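Local coordinates for protein unsaturated glucuronyl hydrolase (Streptococcus agalactiae, PDB 2ZZR) that hydrolyses unsaturated disaccharides of chondroitin, hyaluronan and heparin, releasing the 4-deoxy-4,5-didehydro uronic acid from the sugar it is linked to, at residues A[285-290]-A[344-349]; A[241-246]-A[275-280]. All blocks are in the same frame, centred on the assembly; numbering follows the deposited sequence.

Contact 1: A[285-290]-A[344-349]; sequences DKVSYW and EQYSNN. With SO4 (sulfate ion), chain C; SO4 (sulfate ion), chain D.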
loop_
_atom_site.group_PDB
_atom_site.type_symbol
_atom_site.label_atom_id
_atom_site.label_comp_id
_atom_site.label_asym_id
_atom_site.label_seq_id
_atom_site.Cartn_x
_atom_site.Cartn_y
_atom_site.Cartn_z
ATOM N N ASP A 285 15.074 -15.940 1.631
ATOM C CA ASP A 285 13.852 -16.051 2.435
ATOM C C ASP A 285 12.640 -15.334 1.813
ATOM O O ASP A 285 11.590 -15.227 2.440
ATOM C CB ASP A 285 14.091 -15.622 3.899
ATOM C CG ASP A 285 14.232 -14.109 4.079
ATOM O OD1 ASP A 285 14.147 -13.347 3.091
ATOM O OD2 ASP A 285 14.425 -13.680 5.239
ATOM N N LYS A 286 12.810 -14.850 0.583
ATOM C CA LYS A 286 11.741 -14.212 -0.210
ATOM C C LYS A 286 11.174 -12.921 0.401
ATOM O O LYS A 286 10.043 -12.524 0.098
ATOM C CB LYS A 286 10.609 -15.208 -0.535
ATOM C CG LYS A 286 11.066 -16.603 -0.988
ATOM C CD LYS A 286 11.976 -16.568 -2.213
ATOM C CE LYS A 286 12.232 -17.978 -2.757
ATOM N NZ LYS A 286 13.001 -18.846 -1.806
ATOM N N VAL A 287 11.964 -12.264 1.250
ATOM C CA VAL A 287 11.566 -10.987 1.838
ATOM C C VAL A 287 12.503 -9.890 1.344
ATOM O O VAL A 287 13.700 -9.908 1.622
ATOM C CB VAL A 287 11.503 -11.041 3.394
ATOM C CG1 VAL A 287 11.275 -9.653 3.978
ATOM C CG2 VAL A 287 10.400 -11.991 3.844
ATOM N N SER A 288 11.937 -8.941 0.605
ATOM C CA SER A 288 12.696 -7.885 -0.054
ATOM C C SER A 288 13.634 -7.144 0.892
ATOM O O SER A 288 13.239 -6.753 1.990
ATOM C CB SER A 288 11.735 -6.873 -0.674
ATOM O OG SER A 288 10.901 -6.308 0.323
ATOM N N TYR A 289 14.877 -6.963 0.449
ATOM C CA TYR A 289 15.761 -5.970 1.052
ATOM C C TYR A 289 15.157 -4.606 0.741
ATOM O O TYR A 289 14.324 -4.486 -0.164
ATOM C CB TYR A 289 17.191 -6.108 0.506
ATOM C CG TYR A 289 17.986 -7.193 1.197
ATOM C CD1 TYR A 289 18.918 -6.877 2.192
ATOM C CD2 TYR A 289 17.800 -8.538 0.875
ATOM C CE1 TYR A 289 19.645 -7.874 2.841
ATOM C CE2 TYR A 289 18.519 -9.544 1.527
ATOM C CZ TYR A 289 19.450 -9.198 2.501
ATOM O OH TYR A 289 20.167 -10.185 3.148
ATOM N N TRP A 290 15.546 -3.582 1.493
ATOM C CA TRP A 290 14.913 -2.269 1.361
ATOM C C TRP A 290 15.101 -1.678 -0.037
ATOM O O TRP A 290 14.272 -0.903 -0.528
ATOM C CB TRP A 290 15.415 -1.321 2.452
ATOM C CG TRP A 290 16.816 -0.840 2.251
ATOM C CD1 TRP A 290 17.966 -1.450 2.671
ATOM C CD2 TRP A 290 17.215 0.360 1.585
ATOM N NE1 TRP A 290 19.062 -0.698 2.303
ATOM C CE2 TRP A 290 18.627 0.418 1.637
ATOM C CE3 TRP A 290 16.518 1.398 0.952
ATOM C CZ2 TRP A 290 19.349 1.468 1.073
ATOM C CZ3 TRP A 290 17.236 2.439 0.389
ATOM C CH2 TRP A 290 18.640 2.469 0.459
ATOM N N GLU A 344 6.806 -16.228 9.963
ATOM C CA GLU A 344 7.723 -17.092 10.709
ATOM C C GLU A 344 9.023 -16.410 11.128
ATOM O O GLU A 344 9.662 -16.829 12.100
ATOM C CB GLU A 344 8.043 -18.354 9.905
ATOM C CG GLU A 344 6.852 -19.285 9.706
ATOM C CD GLU A 344 7.198 -20.551 8.939
ATOM O OE1 GLU A 344 8.341 -20.682 8.452
ATOM O OE2 GLU A 344 6.307 -21.422 8.818
ATOM N N GLN A 345 9.419 -15.368 10.403
ATOM C CA GLN A 345 10.737 -14.770 10.624
ATOM C C GLN A 345 10.715 -13.284 10.962
ATOM O O GLN A 345 11.686 -12.766 11.530
ATOM C CB GLN A 345 11.660 -15.017 9.422
ATOM C CG GLN A 345 11.976 -16.492 9.128
ATOM C CD GLN A 345 12.640 -17.218 10.295
ATOM O OE1 GLN A 345 12.261 -18.342 10.632
ATOM N NE2 GLN A 345 13.636 -16.581 10.912
ATOM N N TYR A 346 9.623 -12.601 10.622
ATOM C CA TYR A 346 9.585 -11.141 10.729
ATOM C C TYR A 346 8.486 -10.566 11.618
ATOM O O TYR A 346 8.530 -9.386 11.980
ATOM C CB TYR A 346 9.561 -10.510 9.329
ATOM C CG TYR A 346 10.835 -10.759 8.559
ATOM C CD1 TYR A 346 11.925 -9.898 8.690
ATOM C CD2 TYR A 346 10.964 -11.862 7.712
ATOM C CE1 TYR A 346 13.109 -10.125 7.997
ATOM C CE2 TYR A 346 12.151 -12.099 7.010
ATOM C CZ TYR A 346 13.217 -11.222 7.163
ATOM O OH TYR A 346 14.395 -11.429 6.481
ATOM N N SER A 347 7.506 -11.393 11.980
ATOM C CA SER A 347 6.410 -10.937 12.828
ATOM C C SER A 347 6.859 -10.787 14.282
ATOM O O SER A 347 7.758 -11.503 14.744
ATOM C CB SER A 347 5.204 -11.873 12.730
ATOM O OG SER A 347 5.528 -13.165 13.203
ATOM N N ASN A 348 6.227 -9.849 14.982
ATOM C CA ASN A 348 6.555 -9.536 16.371
ATOM C C ASN A 348 6.221 -10.660 17.346
ATOM O O ASN A 348 5.096 -11.162 17.373
ATOM C CB ASN A 348 5.827 -8.265 16.809
ATOM C CG ASN A 348 6.044 -7.939 18.280
ATOM O OD1 ASN A 348 7.176 -7.845 18.742
ATOM N ND2 ASN A 348 4.955 -7.767 19.014
ATOM N N ASN A 349 7.207 -11.021 18.162
ATOM C CA ASN A 349 7.023 -12.030 19.203
ATOM C C ASN A 349 6.967 -11.444 20.613
ATOM O O ASN A 349 6.376 -12.042 21.517
ATOM C CB ASN A 349 8.108 -13.103 19.101
ATOM C CG ASN A 349 7.904 -14.022 17.911
ATOM O OD1 ASN A 349 6.795 -14.496 17.661
ATOM N ND2 ASN A 349 8.975 -14.281 17.171
HETATM S S SO4 C . 22.691 -10.296 5.444
HETATM O O1 SO4 C . 22.667 -11.595 4.782
HETATM O O2 SO4 C . 22.276 -9.252 4.515
HETATM O O3 SO4 C . 21.796 -10.298 6.593
HETATM O O4 SO4 C . 24.052 -10.008 5.892
HETATM S S SO4 D . 16.343 -19.137 -3.653
HETATM O O1 SO4 D . 16.303 -19.647 -5.023
HETATM O O2 SO4 D . 15.321 -18.113 -3.463
HETATM O O3 SO4 D . 16.097 -20.232 -2.716
HETATM O O4 SO4 D . 17.652 -18.541 -3.398
#
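The CA atoms of D285 and Q345 lie 8.9 Å apart and those of V287 and Y346 9.1 Å, so segments 285-290, in the loop between helices 265-280 and 304-318 of the alpha barrel, and 344-349 meet through side chains. Y346 reaches over to the loop, and its OH donates to D285 OD2 at 2.6 Å, using the syn lone pair of that oxygen. OD2 sits at the edge of the phenol, close to the ring plane, while the carboxylate is turned 74° from it. V287 fills in beside the acid: CG1 lies over one face of the Y346 ring in a CH-pi contact, 4.2 Å from the centroid, and CG2 touches Y346 CE2 at 3.6 Å. D285 CG stands between the backbone N and C (chi1 74°), which lets OD1 accept from V287 N at 3.1 Å in an Asx turn. That same OD1 forms a salt bridge with R302. K286 NZ and Y289 OH each hydrogen-bond a separate sulfate ion, probably from the crystallisation liquor. Both carboxylate oxygens of D285 are thus engaged, which fixes the group's rotation; the nearby guanidinium probably favours its ionised form.

Contact 2: A[241-246]-A[275-280]; sequences ESSWAR and TNYFLN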
loop_
_atom_site.group_PDB
_atom_site.type_symbol
_atom_site.label_atom_id
_atom_site.label_comp_id
_atom_site.label_asym_id
_atom_site.label_seq_id
_atom_site.Cartn_x
_atom_site.Cartn_y
_atom_site.Cartn_z
ATOM N N GLU A 241 21.013 4.146 -9.724
ATOM C CA GLU A 241 20.982 2.912 -10.504
ATOM C C GLU A 241 20.257 1.783 -9.773
ATOM O O GLU A 241 20.131 0.676 -10.302
ATOM C CB GLU A 241 22.409 2.473 -10.868
ATOM C CG GLU A 241 23.124 3.377 -11.883
ATOM C CD GLU A 241 23.485 4.742 -11.315
ATOM O OE1 GLU A 241 23.975 4.807 -10.165
ATOM O OE2 GLU A 241 23.284 5.755 -12.019
ATOM N N SER A 242 19.778 2.071 -8.561
ATOM C CA SER A 242 19.173 1.053 -7.707
ATOM C C SER A 242 17.654 0.930 -7.904
ATOM O O SER A 242 17.080 1.568 -8.800
ATOM C CB SER A 242 19.527 1.298 -6.235
ATOM O OG SER A 242 18.879 2.452 -5.734
ATOM N N SER A 243 17.021 0.117 -7.056
ATOM C CA SER A 243 15.600 -0.194 -7.190
ATOM C C SER A 243 14.899 -0.244 -5.831
ATOM O O SER A 243 14.843 -1.291 -5.187
ATOM C CB SER A 243 15.425 -1.522 -7.932
ATOM O OG SER A 243 14.091 -1.684 -8.366
ATOM N N TRP A 244 14.371 0.899 -5.404
ATOM C CA TRP A 244 13.681 1.027 -4.116
ATOM C C TRP A 244 12.523 0.031 -4.027
ATOM O O TRP A 244 11.643 0.029 -4.882
ATOM C CB TRP A 244 13.193 2.464 -3.957
ATOM C CG TRP A 244 12.374 2.749 -2.730
ATOM C CD1 TRP A 244 12.694 2.453 -1.431
ATOM C CD2 TRP A 244 11.119 3.431 -2.691
ATOM N NE1 TRP A 244 11.703 2.900 -0.590
ATOM C CE2 TRP A 244 10.723 3.501 -1.336
ATOM C CE3 TRP A 244 10.286 3.991 -3.670
ATOM C CZ2 TRP A 244 9.523 4.103 -0.936
ATOM C CZ3 TRP A 244 9.093 4.588 -3.271
ATOM C CH2 TRP A 244 8.724 4.638 -1.914
ATOM N N ALA A 245 12.543 -0.820 -3.003
ATOM C CA ALA A 245 11.630 -1.969 -2.946
ATOM C C ALA A 245 10.162 -1.582 -2.806
ATOM O O ALA A 245 9.301 -2.134 -3.503
ATOM C CB ALA A 245 12.040 -2.937 -1.830
ATOM N N ARG A 246 9.860 -0.643 -1.911
ATOM C CA ARG A 246 8.457 -0.297 -1.680
ATOM C C ARG A 246 7.785 0.364 -2.888
ATOM O O ARG A 246 6.599 0.139 -3.140
ATOM C CB ARG A 246 8.269 0.524 -0.400
ATOM C CG ARG A 246 6.790 0.677 -0.033
ATOM C CD ARG A 246 6.587 1.079 1.415
ATOM N NE ARG A 246 7.153 2.400 1.712
ATOM C CZ ARG A 246 8.257 2.607 2.426
ATOM N NH1 ARG A 246 8.937 1.584 2.922
ATOM N NH2 ARG A 246 8.681 3.847 2.654
ATOM N N THR A 275 5.737 -7.417 -11.140
ATOM C CA THR A 275 5.782 -8.480 -10.144
ATOM C C THR A 275 6.948 -9.429 -10.407
ATOM O O THR A 275 7.652 -9.822 -9.471
ATOM C CB THR A 275 4.433 -9.230 -10.076
ATOM O OG1 THR A 275 3.396 -8.273 -9.822
ATOM C CG2 THR A 275 4.432 -10.268 -8.969
ATOM N N ASN A 276 7.173 -9.773 -11.672
ATOM C CA ASN A 276 8.277 -10.676 -12.005
ATOM C C ASN A 276 9.609 -10.018 -11.672
ATOM O O ASN A 276 10.514 -10.673 -11.179
ATOM C CB ASN A 276 8.232 -11.106 -13.469
ATOM C CG ASN A 276 7.015 -11.961 -13.788
ATOM O OD1 ASN A 276 6.172 -12.200 -12.919
ATOM N ND2 ASN A 276 6.916 -12.422 -15.036
ATOM N N TYR A 277 9.696 -8.717 -11.920
ATOM C CA TYR A 277 10.880 -7.929 -11.576
ATOM C C TYR A 277 11.170 -8.032 -10.076
ATOM O O TYR A 277 12.308 -8.278 -9.662
ATOM C CB TYR A 277 10.656 -6.480 -11.992
ATOM C CG TYR A 277 11.828 -5.565 -11.739
ATOM C CD1 TYR A 277 12.747 -5.286 -12.754
ATOM C CD2 TYR A 277 12.007 -4.962 -10.494
ATOM C CE1 TYR A 277 13.831 -4.430 -12.523
ATOM C CE2 TYR A 277 13.084 -4.108 -10.254
ATOM C CZ TYR A 277 13.990 -3.854 -11.269
ATOM O OH TYR A 277 15.054 -3.008 -11.032
ATOM N N PHE A 278 10.120 -7.859 -9.275
ATOM C CA PHE A 278 10.201 -7.918 -7.821
ATOM C C PHE A 278 10.606 -9.321 -7.381
ATOM O O PHE A 278 11.577 -9.484 -6.640
ATOM C CB PHE A 278 8.843 -7.503 -7.230
ATOM C CG PHE A 278 8.840 -7.288 -5.735
ATOM C CD1 PHE A 278 9.169 -6.046 -5.193
ATOM C CD2 PHE A 278 8.441 -8.308 -4.876
ATOM C CE1 PHE A 278 9.141 -5.834 -3.806
ATOM C CE2 PHE A 278 8.407 -8.104 -3.486
ATOM C CZ PHE A 278 8.756 -6.864 -2.956
ATOM N N LEU A 279 9.891 -10.336 -7.876
ATOM C CA LEU A 279 10.154 -11.719 -7.487
ATOM C C LEU A 279 11.597 -12.120 -7.774
ATOM O O LEU A 279 12.230 -12.777 -6.949
ATOM C CB LEU A 279 9.193 -12.682 -8.189
ATOM C CG LEU A 279 7.709 -12.557 -7.815
ATOM C CD1 LEU A 279 6.883 -13.537 -8.651
ATOM C CD2 LEU A 279 7.473 -12.766 -6.316
ATOM N N ASN A 280 12.105 -11.702 -8.934
ATOM C CA ASN A 280 13.461 -12.058 -9.371
ATOM C C ASN A 280 14.562 -11.441 -8.515
ATOM O O ASN A 280 15.713 -11.898 -8.543
ATOM C CB ASN A 280 13.662 -11.685 -10.840
ATOM C CG ASN A 280 12.964 -12.646 -11.782
ATOM O OD1 ASN A 280 12.589 -13.747 -11.390
ATOM N ND2 ASN A 280 12.795 -12.236 -13.030
#
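Y277 brings the edge of its phenol against S243, whose OG, in the modelled conformer, lies near the ring plane, 3.2 Å from Y277 CE2. That conformer is one of two, and in it S243 OG and Y277 OH stand 3.1 Å apart, a hydrogen bond that either could donate and that is doubtful as a lasting one. S243 CB follows behind at 3.5 Å from Y277 OH. With CG opposite the backbone N (chi1 -178°), the Y277 ring extends from helix 265-280 across to the segment 241-246. One residue on, F278 has nearly the same first torsion, -170°; unlike Y277 it starts out turned to the side, but its ring end comes nearer. It presents an edge to the backbone of A245, whose O lies near the ring plane, 3.7 Å from F278 CE1. Neighbouring aromatics on one helix thus meet S243 and A245, two residues apart. W244 is the N-cap of helix 245-262, and R246, probably substrate-binding, lies in its first turn and forms a salt bridge with D303. The contact joins the start of helix 245-262, and the loop just before it, to helix 265-280, the next in the alpha barrel: F278 also packs on Q248 and I252, on A310 of helix 304-318 and on M338 of helix 328-346, while the loop that carries S243 follows strand 229-233.

How the contacts relate
Contact 2 precedes contact 1 along the chain, and their centres are about 16 Å apart. The two nevertheless abut: W290 O probably accepts a hydrogen bond from A245 N at 3.0 Å, and S288 CB packs on F278 CZ at 3.8 Å. Both are largely buried, although D285 in contact 1 is partly exposed and its loop carries the sulfates. Helix 265-280 supplies one side of contact 2 and leads into the loop 285-290, which helix 304-318 follows. Contact 1 ties that loop to segment 344-349 with a carboxylate and an apolar ring face; contact 2 relies on aromatic edges and a less certain pairing of hydroxyls, beside the probable substrate-binding residue R246.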